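Local atomic coordinates of xenavidin (Xenopus tropicalis, PDB entry 2UZ2), a protein that binds biotin as a tetrameric frog member of the avidin family, holding the vitamin at one end of a beta-barrel. Residues Q9-N14 / N19-S24. Sequence-based numbering, arbitrary orientation.
Sequences QGQWRN and NLIIES
Gln9 meets Ile22 just before the strand begins: its CA lies 3.4 Å from Ile22 O in a CA-H...O contact, while CB and CG2 of Ile22 pack against that same CA. Gly10 then forms a hydrogen-bonded antiparallel pair with Ile22. Its N donates almost straight (173°) to a lone pair of Ile22 O at 2.8 Å, and Ile22 N returns a bond to Gly10 O. Glycine suits this place because at its backbone angles a CB would jam against the carbonyl oxygen of Gln9.

Gln11 faces Ile21 in a non-hydrogen-bonded pair, where a glutamine can serve two neighbours. With CG anti to the carbonyl carbon (chi1 -59°) and the chain extended beyond it, CG and CD of Gln11 lie along CG1 and CD1 of Ile21, with Gln11 CD 3.7 Å from Ile21 CD1. The amide end slants across Asn19, the two amide planes 45° apart. Gln11 NE2 gives Asn19 OD1 a weak, bent bond of 3.3 Å, doubtful because Asn19 has a second conformer. Cutting the side chain back to an alanine would probably uncover the flank of Ile21 and remove even this weak donor from Asn19.

Trp12 pairs with Leu20 on the opposite face, through two 2.9 Å bonds: Trp12 N to Leu20 O and Leu20 N to Trp12 O. The tryptophan brings an apolar ring into the barrel interior, Trp12 CD1 lying 4.0 Å from Leu20 CD2, while Leu8 O takes up its NE1 and Arg121 makes a cation-pi contact. Farther along, Asn14 ND2 hydrogen-bonds biotin O3. Segments 9-14 and 19-24 thus form the first beta hairpin of the eight-stranded antiparallel avidin barrel.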
ATOM      1  N   GLN B   9      12.987 -18.465  12.996  1.00  2.00           N
ATOM      2  CA  GLN B   9      14.354 -18.247  13.521  1.00  2.00           C
ATOM      3  C   GLN B   9      15.424 -18.357  12.442  1.00  2.00           C
ATOM      4  O   GLN B   9      15.317 -19.179  11.500  1.00  2.44           O
ATOM      5  CB  GLN B   9      14.726 -19.275  14.604  1.00  2.00           C
ATOM      6  CG  GLN B   9      13.901 -19.177  15.826  1.00  2.00           C
ATOM      7  CD  GLN B   9      12.728 -20.164  15.826  1.00  2.00           C
ATOM      8  OE1 GLN B   9      12.178 -20.495  14.776  1.00  2.00           O
ATOM      9  NE2 GLN B   9      12.344 -20.620  16.994  1.00  2.00           N
ATOM     10  N   GLY B  10      16.484 -17.571  12.615  1.00  2.00           N
ATOM     11  CA  GLY B  10      17.666 -17.703  11.772  1.00  2.00           C
ATOM     12  C   GLY B  10      17.792 -16.581  10.777  1.00  2.00           C
ATOM     13  O   GLY B  10      17.217 -15.537  10.964  1.00  2.00           O
ATOM     14  N   GLN B  11      18.568 -16.834   9.729  1.00  2.00           N
ATOM     15  CA  GLN B  11      18.937 -15.781   8.794  1.00  2.00           C
ATOM     16  C   GLN B  11      18.194 -15.934   7.493  1.00  2.00           C
ATOM     17  O   GLN B  11      18.005 -17.052   6.991  1.00  2.00           O
ATOM     18  CB  GLN B  11      20.431 -15.824   8.550  1.00  2.00           C
ATOM     19  CG  GLN B  11      21.207 -15.649   9.825  1.00  7.29           C
ATOM     20  CD  GLN B  11      22.585 -15.077   9.616  1.00  8.47           C
ATOM     21  OE1 GLN B  11      23.469 -15.336  10.437  1.00 18.73           O
ATOM     22  NE2 GLN B  11      22.785 -14.302   8.548  1.00 12.52           N
ATOM     23  N   TRP B  12      17.766 -14.800   6.961  1.00  2.00           N
ATOM     24  CA  TRP B  12      17.053 -14.728   5.699  1.00  2.00           C
ATOM     25  C   TRP B  12      17.640 -13.571   4.905  1.00  2.00           C
ATOM     26  O   TRP B  12      18.188 -12.630   5.479  1.00  2.00           O
ATOM     27  CB  TRP B  12      15.583 -14.395   5.951  1.00  2.00           C
ATOM     28  CG  TRP B  12      14.859 -15.364   6.872  1.00  2.00           C
ATOM     29  CD1 TRP B  12      14.826 -15.331   8.253  1.00  2.00           C
ATOM     30  CD2 TRP B  12      14.053 -16.480   6.476  1.00  2.00           C
ATOM     31  NE1 TRP B  12      14.051 -16.377   8.726  1.00  2.00           N
ATOM     32  CE2 TRP B  12      13.558 -17.084   7.654  1.00  2.00           C
ATOM     33  CE3 TRP B  12      13.691 -17.023   5.224  1.00  2.29           C
ATOM     34  CZ2 TRP B  12      12.723 -18.221   7.626  1.00  2.19           C
ATOM     35  CZ3 TRP B  12      12.874 -18.168   5.204  1.00  2.67           C
ATOM     36  CH2 TRP B  12      12.397 -18.732   6.384  1.00  2.00           C
ATOM     37  N   ARG B  13      17.489 -13.632   3.587  1.00  2.00           N
ATOM     38  CA  ARG B  13      17.914 -12.510   2.749  1.00  2.00           C
ATOM     39  C   ARG B  13      16.829 -12.196   1.750  1.00  2.00           C
ATOM     40  O   ARG B  13      16.093 -13.083   1.318  1.00  2.00           O
ATOM     41  CB  ARG B  13      19.183 -12.867   1.974  1.00  2.00           C
ATOM     42  CG  ARG B  13      19.093 -14.101   1.091  1.00  2.98           C
ATOM     43  CD  ARG B  13      20.271 -14.206   0.103  1.00  5.22           C
ATOM     44  NE  ARG B  13      20.128 -13.303  -1.038  1.00 12.89           N
ATOM     45  CZ  ARG B  13      21.038 -12.399  -1.404  1.00 15.68           C
ATOM     46  NH1 ARG B  13      22.179 -12.278  -0.731  1.00 17.00           N
ATOM     47  NH2 ARG B  13      20.809 -11.618  -2.450  1.00 15.94           N
ATOM     48  N   ASN B  14      16.735 -10.941   1.354  1.00  2.00           N
ATOM     49  CA  ASN B  14      15.855 -10.648   0.211  1.00  2.00           C
ATOM     50  C   ASN B  14      16.641 -10.389  -1.063  1.00  2.23           C
ATOM     51  O   ASN B  14      17.865 -10.471  -1.074  1.00  2.00           O
ATOM     52  CB  ASN B  14      14.865  -9.535   0.536  1.00  2.00           C
ATOM     53  CG  ASN B  14      15.537  -8.180   0.756  1.00  3.45           C
ATOM     54  OD1 ASN B  14      16.650  -7.950   0.290  1.00  2.00           O
ATOM     55  ND2 ASN B  14      14.835  -7.276   1.468  1.00  2.59           N
ATOM     56  N   ASN B  19      19.583  -8.456   5.072  1.00  2.00           N
ATOM     57  CA  ASN B  19      19.678  -9.615   5.935  0.50  2.00           C
ATOM     58  C   ASN B  19      18.734  -9.471   7.127  1.00  2.00           C
ATOM     59  O   ASN B  19      18.859  -8.516   7.908  1.00  2.00           O
ATOM     60  CB  ASN B  19      21.138  -9.702   6.377  0.50  2.00           C
ATOM     61  CG  ASN B  19      21.411 -10.833   7.314  0.50  2.00           C
ATOM     62  OD1 ASN B  19      20.932 -11.955   7.110  0.50  3.75           O
ATOM     63  ND2 ASN B  19      22.234 -10.570   8.339  0.50  3.94           N
ATOM     64  N   LEU B  20      17.792 -10.422   7.274  1.00  2.00           N
ATOM     65  CA  LEU B  20      16.831 -10.436   8.382  1.00  2.00           C
ATOM     66  C   LEU B  20      17.272 -11.558   9.322  1.00  2.00           C
ATOM     67  O   LEU B  20      17.474 -12.661   8.852  1.00  2.00           O
ATOM     68  CB  LEU B  20      15.417 -10.703   7.841  1.00  2.00           C
ATOM     69  CG  LEU B  20      14.374 -11.176   8.867  1.00  2.00           C
ATOM     70  CD1 LEU B  20      14.051 -10.053   9.908  1.00  2.00           C
ATOM     71  CD2 LEU B  20      13.127 -11.666   8.118  1.00  2.00           C
ATOM     72  N   ILE B  21      17.460 -11.266  10.600  1.00  2.00           N
ATOM     73  CA  ILE B  21      17.845 -12.343  11.555  1.00  2.00           C
ATOM     74  C   ILE B  21      16.801 -12.365  12.637  1.00  2.00           C
ATOM     75  O   ILE B  21      16.527 -11.352  13.275  1.00  2.00           O
ATOM     76  CB  ILE B  21      19.259 -12.159  12.153  1.00  2.00           C
ATOM     77  CG1 ILE B  21      20.298 -12.135  11.031  1.00  2.00           C
ATOM     78  CG2 ILE B  21      19.550 -13.336  13.176  1.00  2.00           C
ATOM     79  CD1 ILE B  21      21.743 -11.963  11.528  1.00  2.03           C
ATOM     80  N   ILE B  22      16.195 -13.517  12.842  1.00  2.00           N
ATOM     81  CA  ILE B  22      15.232 -13.678  13.945  1.00  2.00           C
ATOM     82  C   ILE B  22      15.906 -14.533  14.996  1.00  2.00           C
ATOM     83  O   ILE B  22      16.256 -15.697  14.728  1.00  2.00           O
ATOM     84  CB  ILE B  22      13.876 -14.233  13.440  1.00  2.00           C
ATOM     85  CG1 ILE B  22      13.232 -13.148  12.561  1.00  2.00           C
ATOM     86  CG2 ILE B  22      12.910 -14.530  14.631  1.00  2.00           C
ATOM     87  CD1 ILE B  22      11.954 -13.496  11.856  1.00  2.91           C
ATOM     88  N   GLU B  23      16.084 -13.932  16.178  0.50  2.00           N
ATOM     89  CA  GLU B  23      16.917 -14.460  17.266  0.50  2.00           C
ATOM     90  C   GLU B  23      16.166 -15.539  18.045  0.50  2.00           C
ATOM     91  O   GLU B  23      16.743 -16.552  18.423  0.50  2.00           O
ATOM     92  CB  GLU B  23      17.286 -13.333  18.256  0.50  2.00           C
ATOM     93  CG  GLU B  23      18.309 -12.291  17.772  0.50  3.47           C
ATOM     94  CD  GLU B  23      18.210 -10.914  18.500  0.50  3.01           C
ATOM     95  OE1 GLU B  23      17.379 -10.724  19.446  0.50 10.02           O
ATOM     96  OE2 GLU B  23      18.970  -9.997  18.126  0.50  2.18           O
ATOM     97  N   SER B  24      14.892 -15.286  18.316  1.00  2.00           N
ATOM     98  CA  SER B  24      14.114 -16.150  19.203  0.50  2.00           C
ATOM     99  C   SER B  24      12.623 -15.968  18.954  1.00  2.00           C
ATOM    100  O   SER B  24      12.205 -14.871  18.561  1.00  2.00           O
ATOM    101  CB  SER B  24      14.451 -15.799  20.656  0.50  2.00           C
ATOM    102  OG  SER B  24      13.881 -16.725  21.553  0.50  2.00           O
TER